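Local coordinates for protein STU0660 (Streptococcus thermophilus, PDB 3ZTH) that takes part in CRISPR-mediated bacterial immunity as a large Csn2 protein, binding DNA and metal ions, at the interface of chains A and B. Residues are numbered along the deposited sequence; one frame, centred on the assembly and turned at random. Chains: chain A/B, STU0660.

Contacts 1 and 2 adjoin, with C-alpha centres about 10 Å apart, and share A:Met129 and B:Leu155. In both, chain A offers the end of helix 109-130, joined in contact 2 by A:Ile133 in the following loop and by strand 140-146. The C-alpha centre of contact 3 lies about 24 Å from that of contact 1 and about 31 Å from that of contact 2. There chain B supplies residues 129, 133 and 144, as chain A does in contact 2. Contacts 2 and 3 are thus roughly two-fold counterparts, though Met129 takes a different side-chain shape in each copy. The long helices run between these ends. This pairing may not be the biological one.

Contact 1: the interface of chains A and B. Residues chain A 125, 128-129; chain B 111, 114-115, 118, 154-155.
A:Ile125 sets CG1 beside its backbone N (chi1 -65°) and runs its chain out extended, which carries CD1 in among B:His114, B:Ile118 and B:Leu154. B:Ile111 adopts nearly the same torsions, and its two branches meet different partners in chain A. This is an apolar patch between two copies of a large Csn2 protein, where helix 109-130 of chain A meets the start of helix 112-132 and helix 151-158 of chain B. B:Ile111 lies just before helix 112-132.

The two isoleucine side chains cross at about a right angle. A:Ile125 CG2 rests 3.6 Å from B:Ile111 CG2. The side chain of B:His114 slides past A:Ile125 in the opposite direction. It touches with its CB, 3.7 Å from A:Ile125 CG1, and not with its ring. Farther out, A:Ile125 CD1 is met tip to tip by two methyls. B:Ile118 CD1 and B:Leu154 CD1 each stand 3.8 Å from A:Ile125 CD1.

A:Met129 is a selenomethionine with a chain bent at chi2 and chi3. The side chain of B:Ile111 crosses it at about a right angle. The approach of B:Ile111 CD1 to A:Met129 CE is tight enough to be doubtful in detail. On another side, A:Met129 SE lies 3.9 Å from B:Leu155 CD2.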
# COMPACT_ATOMS: atom_id res chain seq x y z
N ILE A 125 -27.65 -8.67 -13.37
CA ILE A 125 -27.19 -7.30 -13.17
C ILE A 125 -26.14 -6.95 -14.23
O ILE A 125 -26.06 -5.81 -14.68
CB ILE A 125 -26.61 -7.10 -11.75
CG1 ILE A 125 -27.72 -7.28 -10.71
CG2 ILE A 125 -26.01 -5.71 -11.61
CD1 ILE A 125 -27.27 -7.08 -9.27
N ALA A 128 -28.16 -6.58 -17.84
CA ALA A 128 -28.94 -5.35 -17.82
C ALA A 128 -28.02 -4.14 -17.82
O ALA A 128 -28.40 -3.04 -18.23
CB ALA A 128 -29.82 -5.32 -16.58
N MSE A 129 -26.79 -4.36 -17.38
CA MSE A 129 -25.80 -3.31 -17.30
C MSE A 129 -25.09 -3.13 -18.64
O MSE A 129 -24.78 -2.01 -19.04
CB MSE A 129 -24.81 -3.67 -16.21
CG MSE A 129 -23.99 -2.53 -15.70
SE MSE A 129 -23.67 -2.79 -13.83
CE MSE A 129 -24.84 -1.40 -13.14
N ILE B 111 -31.96 -2.66 -12.17
CA ILE B 111 -30.89 -3.36 -11.46
C ILE B 111 -31.15 -3.39 -9.96
O ILE B 111 -31.05 -4.44 -9.32
CB ILE B 111 -29.53 -2.69 -11.74
CG1 ILE B 111 -29.17 -2.88 -13.21
CG2 ILE B 111 -28.46 -3.26 -10.82
CD1 ILE B 111 -27.91 -2.17 -13.65
N HIS B 114 -32.95 -6.34 -8.70
CA HIS B 114 -32.26 -7.62 -8.59
C HIS B 114 -31.52 -7.72 -7.26
O HIS B 114 -31.28 -8.82 -6.76
CB HIS B 114 -31.29 -7.80 -9.75
CG HIS B 114 -31.97 -7.93 -11.08
ND1 HIS B 114 -32.84 -8.97 -11.36
CD2 HIS B 114 -31.92 -7.17 -12.19
CE1 HIS B 114 -33.29 -8.83 -12.59
NE2 HIS B 114 -32.75 -7.74 -13.12
N LEU B 115 -31.14 -6.58 -6.70
CA LEU B 115 -30.45 -6.55 -5.42
C LEU B 115 -31.35 -7.14 -4.35
O LEU B 115 -30.87 -7.82 -3.45
CB LEU B 115 -30.06 -5.13 -5.03
CG LEU B 115 -28.70 -4.63 -5.50
CD1 LEU B 115 -28.44 -3.27 -4.88
CD2 LEU B 115 -27.62 -5.60 -5.07
N ILE B 118 -30.91 -10.87 -4.45
CA ILE B 118 -29.59 -11.25 -3.95
C ILE B 118 -29.56 -11.24 -2.43
O ILE B 118 -29.22 -12.24 -1.80
CB ILE B 118 -28.50 -10.29 -4.49
CG1 ILE B 118 -28.28 -10.55 -5.98
CG2 ILE B 118 -27.20 -10.49 -3.71
CD1 ILE B 118 -27.16 -9.75 -6.59
N LEU B 154 -20.42 -5.04 -5.20
CA LEU B 154 -20.50 -5.97 -6.33
C LEU B 154 -19.61 -5.54 -7.49
O LEU B 154 -18.85 -6.34 -8.03
CB LEU B 154 -21.94 -6.04 -6.82
CG LEU B 154 -22.67 -7.37 -6.65
CD1 LEU B 154 -24.07 -7.23 -7.22
CD2 LEU B 154 -21.91 -8.48 -7.35
N LEU B 155 -19.72 -4.27 -7.86
CA LEU B 155 -18.94 -3.71 -8.96
C LEU B 155 -17.44 -3.78 -8.68
O LEU B 155 -16.65 -4.13 -9.57
CB LEU B 155 -19.36 -2.26 -9.21
CG LEU B 155 -20.83 -2.04 -9.59
CD1 LEU B 155 -21.14 -0.55 -9.60
CD2 LEU B 155 -21.10 -2.64 -10.95

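Contact 2: the interface of chains A and B. Residues chain A 129, 133, 144; chain B 92, 101-102, 106, 155.
A:Met129 and B:Val106 make a purely aliphatic contact in this part of the two-fold interface between two Csn2 copies. The selenomethionine CE of A:Met129 sits over the fork of the valine. It is 3.5 Å from B:Val106 CG2 and 3.6 Å from B:Val106 CG1, so both methyls bear on it. B:Val106 has CG1 anti to its backbone N (chi1 -176°), which turns both branches toward chain A. The neighbouring B:Leu155 flanks the selenium. A second aliphatic pair is A:Ile133 with B:Leu102. The side chains meet at a slant, and A:Ile133 CD1 lies 3.8 Å from B:Leu102 CD1. B:Leu102 belongs to helix 97-106, as do B:Tyr101 and B:Val106.

The other contacts are between aliphatic groups and tyrosines. A:Ile133 meets two of them: its CG1 faces B:Tyr101, while CD1, at the end of that branch, and CG2 face B:Tyr92. A:Ile133 CG1 comes 4.1 Å from CE2 of B:Tyr101, whose side chain slides past in the opposite direction. B:Tyr92 approaches from the opposite direction and brings its phenol oxygen to the isoleucine methyls. This OH is a van der Waals neighbour here. B:Tyr92 OH is 3.7 Å from A:Ile133 CD1, with A:Ile133 CG2 slightly farther away. A:Leu144, on strand 140-146, reaches the ring of the same tyrosine. A:Leu144 CD2 lies 4.1 Å from B:Tyr92 CE2.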
# COMPACT_ATOMS: atom_id res chain seq x y z
N MSE A 129 -26.79 -4.36 -17.38
CA MSE A 129 -25.80 -3.31 -17.30
C MSE A 129 -25.09 -3.13 -18.64
O MSE A 129 -24.78 -2.01 -19.04
CB MSE A 129 -24.81 -3.67 -16.21
CG MSE A 129 -23.99 -2.53 -15.70
SE MSE A 129 -23.67 -2.79 -13.83
CE MSE A 129 -24.84 -1.40 -13.14
N ILE A 133 -24.49 0.06 -21.58
CA ILE A 133 -23.14 0.46 -21.97
C ILE A 133 -22.79 -0.36 -23.21
O ILE A 133 -21.91 -1.22 -23.18
CB ILE A 133 -22.14 0.17 -20.86
CG1 ILE A 133 -22.59 0.86 -19.57
CG2 ILE A 133 -20.76 0.64 -21.29
CD1 ILE A 133 -21.81 0.45 -18.35
N LEU A 144 -18.46 -5.22 -19.08
CA LEU A 144 -18.10 -5.68 -17.75
C LEU A 144 -18.33 -7.19 -17.65
O LEU A 144 -19.35 -7.70 -18.11
CB LEU A 144 -18.96 -4.95 -16.72
CG LEU A 144 -18.71 -3.44 -16.65
CD1 LEU A 144 -19.80 -2.77 -15.85
CD2 LEU A 144 -17.35 -3.18 -16.02
N TYR B 92 -13.12 2.91 -15.31
CA TYR B 92 -14.04 3.36 -14.28
C TYR B 92 -13.32 3.90 -13.05
O TYR B 92 -13.08 3.19 -12.09
CB TYR B 92 -14.98 2.22 -13.90
CG TYR B 92 -15.85 1.82 -15.06
CD1 TYR B 92 -17.07 2.46 -15.29
CD2 TYR B 92 -15.44 0.86 -15.98
CE1 TYR B 92 -17.84 2.17 -16.41
CE2 TYR B 92 -16.20 0.55 -17.10
CZ TYR B 92 -17.40 1.21 -17.32
OH TYR B 92 -18.15 0.93 -18.44
N TYR B 101 -20.97 8.07 -16.42
CA TYR B 101 -22.13 7.49 -17.08
C TYR B 101 -22.62 6.31 -16.25
O TYR B 101 -23.82 6.06 -16.15
CB TYR B 101 -21.74 7.00 -18.48
CG TYR B 101 -22.89 6.44 -19.27
CD1 TYR B 101 -24.01 7.21 -19.56
CD2 TYR B 101 -22.87 5.12 -19.73
CE1 TYR B 101 -25.08 6.70 -20.28
CE2 TYR B 101 -23.93 4.59 -20.46
CZ TYR B 101 -25.04 5.39 -20.73
OH TYR B 101 -26.09 4.87 -21.44
N LEU B 102 -21.67 5.59 -15.66
CA LEU B 102 -22.01 4.44 -14.84
C LEU B 102 -22.89 4.89 -13.69
O LEU B 102 -23.89 4.24 -13.37
CB LEU B 102 -20.74 3.77 -14.31
CG LEU B 102 -20.96 2.39 -13.68
CD1 LEU B 102 -21.51 1.44 -14.73
CD2 LEU B 102 -19.65 1.86 -13.12
N VAL B 106 -26.40 2.95 -12.87
CA VAL B 106 -26.36 1.87 -11.89
C VAL B 106 -27.50 1.97 -10.88
O VAL B 106 -27.90 0.97 -10.28
CB VAL B 106 -25.02 1.86 -11.12
CG1 VAL B 106 -24.97 0.68 -10.18
CG2 VAL B 106 -23.86 1.81 -12.09
N LEU B 155 -19.72 -4.27 -7.86
CA LEU B 155 -18.94 -3.71 -8.96
C LEU B 155 -17.44 -3.78 -8.68
O LEU B 155 -16.65 -4.13 -9.57
CB LEU B 155 -19.36 -2.26 -9.21
CG LEU B 155 -20.83 -2.04 -9.59
CD1 LEU B 155 -21.14 -0.55 -9.60
CD2 LEU B 155 -21.10 -2.64 -10.95

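Contact 3: the interface of chains A and B. Residues chain A 102, 105-106, 111, 155, 159; chain B 129, 133, 144.
B:Met129 is helical (phi -77°, psi -44°) near the end of helix 112-132, whereas B:Ile133 just beyond it and B:Leu144 on strand 140-146 have extended backbones. Together they pack against chain A in an apolar interface between two copies of a Csn2-family protein. On the chain A side, helices 97-106, 109-130 and 151-157 and strand 159-165 contribute.

The selenomethionine B:Met129 is the main insertion, hiding 87 Å² against chain A. Its CG lies beside the backbone N and its chain stays extended through chi2. A bend at chi3 (79°) then turns CE toward A:Leu102 and A:Leu155. B:Met129 CE is 3.7 Å from A:Leu155 CD2 and 3.8 Å from A:Leu102 CD2. B:Met129 SE is 3.7 Å from A:Val106 CG2, though the model brings CE too close to this methyl, so the detail is doubtful. Nearer the root, B:Met129 CG is crossed at about a right angle by the A:Ile111 side chain, with A:Ile111 CD1 3.8 Å away.

A:Leu102 and B:Leu144 reach toward each other tip to tip, with A:Leu102 CD2 3.8 Å from B:Leu144 CD1. A:Ile105 and B:Ile133 cross nearly at right angles. There CD1 of A:Ile105 presses on CG1 of B:Ile133 at 3.5 Å. A:Phe159 borders B:Leu144 more loosely: A:Phe159 CD1 is 4.4 Å from B:Leu144 CB.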
# COMPACT_ATOMS: atom_id res chain seq x y z
N LEU A 102 -16.75 -22.76 9.96
CA LEU A 102 -17.81 -22.23 9.12
C LEU A 102 -17.73 -22.77 7.69
O LEU A 102 -18.74 -22.85 7.01
CB LEU A 102 -17.76 -20.70 9.11
CG LEU A 102 -18.09 -20.04 10.44
CD1 LEU A 102 -17.96 -18.53 10.29
CD2 LEU A 102 -19.49 -20.41 10.88
N ILE A 105 -19.71 -25.96 7.64
CA ILE A 105 -21.14 -25.68 7.78
C ILE A 105 -21.76 -25.12 6.51
O ILE A 105 -22.82 -25.57 6.08
CB ILE A 105 -21.41 -24.68 8.94
CG1 ILE A 105 -21.27 -25.40 10.28
CG2 ILE A 105 -22.79 -24.05 8.79
CD1 ILE A 105 -21.66 -24.55 11.46
N VAL A 106 -21.10 -24.13 5.92
CA VAL A 106 -21.59 -23.49 4.70
C VAL A 106 -21.67 -24.48 3.55
O VAL A 106 -22.50 -24.35 2.66
CB VAL A 106 -20.68 -22.33 4.30
CG1 VAL A 106 -21.15 -21.72 3.00
CG2 VAL A 106 -20.68 -21.27 5.38
N ILE A 111 -27.41 -24.92 1.14
CA ILE A 111 -26.87 -23.56 1.01
C ILE A 111 -26.32 -23.28 -0.38
O ILE A 111 -26.63 -22.25 -0.99
CB ILE A 111 -25.74 -23.31 2.02
CG1 ILE A 111 -26.27 -23.50 3.45
CG2 ILE A 111 -25.19 -21.90 1.85
CD1 ILE A 111 -25.22 -23.32 4.51
N LEU A 155 -18.70 -15.06 3.42
CA LEU A 155 -18.36 -15.18 4.83
C LEU A 155 -17.34 -14.13 5.23
O LEU A 155 -17.35 -13.65 6.37
CB LEU A 155 -17.80 -16.58 5.12
CG LEU A 155 -18.82 -17.72 5.07
CD1 LEU A 155 -18.13 -19.05 5.30
CD2 LEU A 155 -19.88 -17.49 6.11
N PHE A 159 -20.78 -11.39 6.49
CA PHE A 159 -21.17 -12.09 7.70
C PHE A 159 -20.26 -11.75 8.86
O PHE A 159 -19.05 -11.59 8.70
CB PHE A 159 -21.17 -13.59 7.47
CG PHE A 159 -22.34 -14.08 6.68
CD1 PHE A 159 -23.64 -13.91 7.15
CD2 PHE A 159 -22.15 -14.71 5.45
CE1 PHE A 159 -24.73 -14.37 6.42
CE2 PHE A 159 -23.24 -15.17 4.71
CZ PHE A 159 -24.53 -15.00 5.19
N MSE B 129 -27.58 -21.31 8.14
CA MSE B 129 -26.33 -21.50 8.86
C MSE B 129 -26.58 -21.47 10.35
O MSE B 129 -26.05 -22.29 11.10
CB MSE B 129 -25.33 -20.42 8.51
CG MSE B 129 -24.67 -20.61 7.17
SE MSE B 129 -23.36 -19.22 6.90
CE MSE B 129 -21.93 -19.95 7.98
N ILE B 133 -25.54 -24.13 12.93
CA ILE B 133 -24.61 -23.59 13.92
C ILE B 133 -25.29 -23.87 15.24
O ILE B 133 -26.43 -23.48 15.46
CB ILE B 133 -24.39 -22.09 13.76
CG1 ILE B 133 -23.54 -21.81 12.52
CG2 ILE B 133 -23.72 -21.53 15.02
CD1 ILE B 133 -23.26 -20.34 12.30
N LEU B 144 -24.50 -15.85 13.36
CA LEU B 144 -23.99 -14.96 12.33
C LEU B 144 -25.08 -14.05 11.81
O LEU B 144 -26.22 -14.46 11.61
CB LEU B 144 -23.41 -15.78 11.18
CG LEU B 144 -22.16 -16.60 11.49
CD1 LEU B 144 -21.82 -17.50 10.32
CD2 LEU B 144 -21.00 -15.67 11.79